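Local coordinates for protein transcriptional regulator (Actinomyces oris, PDB 5V8C) that probably acts as a phosphotransferase of the LytR-Cps2A-Psr family that mediates glycosylation of a cell wall-anchored surface protein, at residues I9-T14 with I107-L112. Numbering follows the deposited sequence.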
ATOM      1  N   ILE A   9       2.666  18.593   4.798  1.00 88.39           N
ATOM      2  CA  ILE A   9       3.679  17.977   3.955  1.00 87.42           C
ATOM      3  C   ILE A   9       3.995  18.903   2.804  1.00 89.12           C
ATOM      4  O   ILE A   9       3.081  19.413   2.151  1.00 87.88           O
ATOM      5  CB  ILE A   9       3.285  16.530   3.497  1.00 91.23           C
ATOM      6  CG1 ILE A   9       3.781  15.479   4.499  1.00 91.07           C
ATOM      7  CG2 ILE A   9       3.806  16.186   2.083  1.00 92.92           C
ATOM      8  CD1 ILE A   9       2.797  15.068   5.416  1.00 97.19           C
ATOM      9  N   ALA A  10       5.293  19.154   2.579  1.00 85.57           N
ATOM     10  CA  ALA A  10       5.763  19.933   1.441  1.00 84.80           C
ATOM     11  C   ALA A  10       5.867  18.945   0.286  1.00 89.01           C
ATOM     12  O   ALA A  10       6.775  18.104   0.261  1.00 91.00           O
ATOM     13  CB  ALA A  10       7.119  20.565   1.742  1.00 85.11           C
ATOM     14  N   MET A  11       4.876  19.005  -0.619  1.00 83.15           N
ATOM     15  CA  MET A  11       4.810  18.114  -1.769  0.60 82.50           C
ATOM     16  C   MET A  11       5.970  18.358  -2.724  1.00 89.73           C
ATOM     17  O   MET A  11       6.402  19.497  -2.888  1.00 90.83           O
ATOM     18  CB  MET A  11       3.458  18.221  -2.495  0.60 84.11           C
ATOM     19  CG  MET A  11       2.308  17.554  -1.752  0.60 86.67           C
ATOM     20  SD  MET A  11       2.572  15.798  -1.371  0.60 89.43           S
ATOM     21  CE  MET A  11       1.110  15.451  -0.544  0.60 85.94           C
ATOM     22  N   PRO A  12       6.554  17.287  -3.332  1.00 88.41           N
ATOM     23  CA  PRO A  12       7.690  17.508  -4.241  1.00 88.21           C
ATOM     24  C   PRO A  12       7.256  18.177  -5.539  1.00 91.08           C
ATOM     25  O   PRO A  12       6.069  18.227  -5.846  1.00 89.99           O
ATOM     26  CB  PRO A  12       8.216  16.084  -4.516  1.00 89.97           C
ATOM     27  CG  PRO A  12       7.509  15.192  -3.572  1.00 93.83           C
ATOM     28  CD  PRO A  12       6.213  15.851  -3.269  1.00 89.52           C
ATOM     29  N   THR A  13       8.228  18.669  -6.310  1.00 89.80           N
ATOM     30  CA  THR A  13       8.020  19.294  -7.621  1.00 89.97           C
ATOM     31  C   THR A  13       8.630  18.414  -8.712  1.00 95.13           C
ATOM     32  O   THR A  13       9.606  17.703  -8.458  1.00 94.65           O
ATOM     33  CB  THR A  13       8.578  20.741  -7.651  1.00 92.35           C
ATOM     34  OG1 THR A  13       9.967  20.743  -7.283  1.00 92.94           O
ATOM     35  CG2 THR A  13       7.786  21.703  -6.750  1.00 85.52           C
ATOM     36  N   THR A  14       8.037  18.431  -9.908  1.00 93.65           N
ATOM     37  CA  THR A  14       8.534  17.669 -11.052  1.00 94.70           C
ATOM     38  C   THR A  14       8.491  18.484 -12.338  1.00102.60           C
ATOM     39  O   THR A  14       7.704  19.428 -12.453  1.00101.86           O
ATOM     40  CB  THR A  14       7.792  16.328 -11.216  1.00 99.67           C
ATOM     41  OG1 THR A  14       8.524  15.516 -12.130  1.00 95.30           O
ATOM     42  CG2 THR A  14       6.353  16.491 -11.732  1.00 98.06           C
ATOM     43  N   ILE A 107       9.149   9.406  -7.983  1.00 93.86           N
ATOM     44  CA  ILE A 107       7.702   9.490  -7.888  1.00 90.66           C
ATOM     45  C   ILE A 107       7.301  10.792  -7.152  1.00 92.73           C
ATOM     46  O   ILE A 107       7.504  10.919  -5.939  1.00 91.40           O
ATOM     47  CB  ILE A 107       6.977   8.184  -7.384  1.00 91.09           C
ATOM     48  CG1 ILE A 107       6.522   8.258  -5.914  1.00 90.81           C
ATOM     49  CG2 ILE A 107       7.768   6.903  -7.649  1.00 89.43           C
ATOM     50  CD1 ILE A 107       5.060   8.637  -5.780  1.00 97.80           C
ATOM     51  N   PRO A 108       6.758  11.788  -7.894  1.00 89.22           N
ATOM     52  CA  PRO A 108       6.322  13.033  -7.247  1.00 89.39           C
ATOM     53  C   PRO A 108       4.905  12.893  -6.680  1.00 90.50           C
ATOM     54  O   PRO A 108       3.921  12.866  -7.424  1.00 89.82           O
ATOM     55  CB  PRO A 108       6.417  14.080  -8.378  1.00 92.89           C
ATOM     56  CG  PRO A 108       6.650  13.288  -9.660  1.00 97.21           C
ATOM     57  CD  PRO A 108       6.471  11.829  -9.338  1.00 90.79           C
ATOM     58  N   THR A 109       4.812  12.785  -5.352  1.00 84.78           N
ATOM     59  CA  THR A 109       3.555  12.628  -4.632  1.00 82.23           C
ATOM     60  C   THR A 109       2.690  13.901  -4.707  1.00 88.16           C
ATOM     61  O   THR A 109       3.129  14.987  -4.340  1.00 88.50           O
ATOM     62  CB  THR A 109       3.844  12.147  -3.208  1.00 82.63           C
ATOM     63  OG1 THR A 109       4.468  10.871  -3.294  1.00 87.03           O
ATOM     64  CG2 THR A 109       2.597  12.035  -2.352  1.00 77.65           C
ATOM     65  N   THR A 110       1.453  13.738  -5.179  1.00 85.39           N
ATOM     66  CA  THR A 110       0.465  14.804  -5.333  1.00 86.48           C
ATOM     67  C   THR A 110      -0.447  14.869  -4.091  1.00 89.09           C
ATOM     68  O   THR A 110      -0.780  15.963  -3.629  1.00 89.19           O
ATOM     69  CB  THR A 110      -0.271  14.594  -6.672  1.00 99.77           C
ATOM     70  OG1 THR A 110       0.639  14.891  -7.732  1.00100.68           O
ATOM     71  CG2 THR A 110      -1.512  15.461  -6.824  1.00104.07           C
ATOM     72  N   HIS A 111      -0.805  13.695  -3.530  1.00 83.40           N
ATOM     73  CA  HIS A 111      -1.666  13.581  -2.353  1.00 81.81           C
ATOM     74  C   HIS A 111      -1.138  12.512  -1.392  1.00 85.05           C
ATOM     75  O   HIS A 111      -0.410  11.615  -1.814  1.00 85.19           O
ATOM     76  CB  HIS A 111      -3.103  13.249  -2.776  1.00 81.32           C
ATOM     77  CG  HIS A 111      -3.701  14.240  -3.719  1.00 86.04           C
ATOM     78  ND1 HIS A 111      -4.116  15.484  -3.289  1.00 89.15           N
ATOM     79  CD2 HIS A 111      -3.938  14.135  -5.046  1.00 88.45           C
ATOM     80  CE1 HIS A 111      -4.605  16.089  -4.358  1.00 89.86           C
ATOM     81  NE2 HIS A 111      -4.510  15.319  -5.442  1.00 89.68           N
ATOM     82  N   LEU A 112      -1.509  12.591  -0.108  1.00 79.37           N
ATOM     83  CA  LEU A 112      -1.017  11.633   0.872  1.00 77.84           C
ATOM     84  C   LEU A 112      -2.104  11.135   1.816  1.00 81.56           C
ATOM     85  O   LEU A 112      -2.783  11.943   2.465  1.00 82.66           O
ATOM     86  CB  LEU A 112       0.184  12.187   1.673  1.00 78.81           C
ATOM     87  CG  LEU A 112       0.731  11.230   2.767  1.00 82.28           C
ATOM     88  CD1 LEU A 112       1.690  10.195   2.192  1.00 80.94           C
ATOM     89  CD2 LEU A 112       1.368  11.983   3.905  1.00 85.08           C
TER
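Met11 lays its thioether over the Thr109-Leu112 backbone, where the N-terminal arm of the LytR-Cps2A-Psr fold runs roughly antiparallel to the loop that leads from helix 94-105 into strand 111-115 of the central mixed sheet. The two segments are joined by side-chain packing without backbone pairing. The dense part lies around Met11, which is modelled in two conformers; the contacts of its side chain given here belong to one of them and are to that extent provisional. In this conformer CG sits beside the backbone N (chi1 -74°), and the chain bends at chi2 (-56°), with SD 3.1 Å from Thr109 O. Beyond the sulfur, CE passes the peptides that lead into strand 111-115: it is 3.7 Å from Thr110 O and 4.1 Å from Leu112 CB. Thr109 approaches the same thioether with its methyl, CG2 standing 3.9 Å from Met11 SD. The Pro12 ring adds a second apolar group at this carbonyl, with CD 3.4 Å from Thr109 O, while its side chain also touches Val98 of helix 94-105.

Packing thins toward Ile9, the open side. Ile9 and Leu112 cross at about a right angle and meet mainly through terminal methyls, Ile9 CD1 and Leu112 CD2; Leu112 is buried against Leu24 and Leu26 of strand 23-28, whereas Ile9 is partly exposed. At the other end, strand 13-14 pairs with strand 288-289, and Thr14 OG1 is hydrogen-bonded to Thr287 O. This more exposed threonine packs on the buried Pro108 ring chiefly through carbon, Thr14 CB lying 3.6 Å from Pro108 CG.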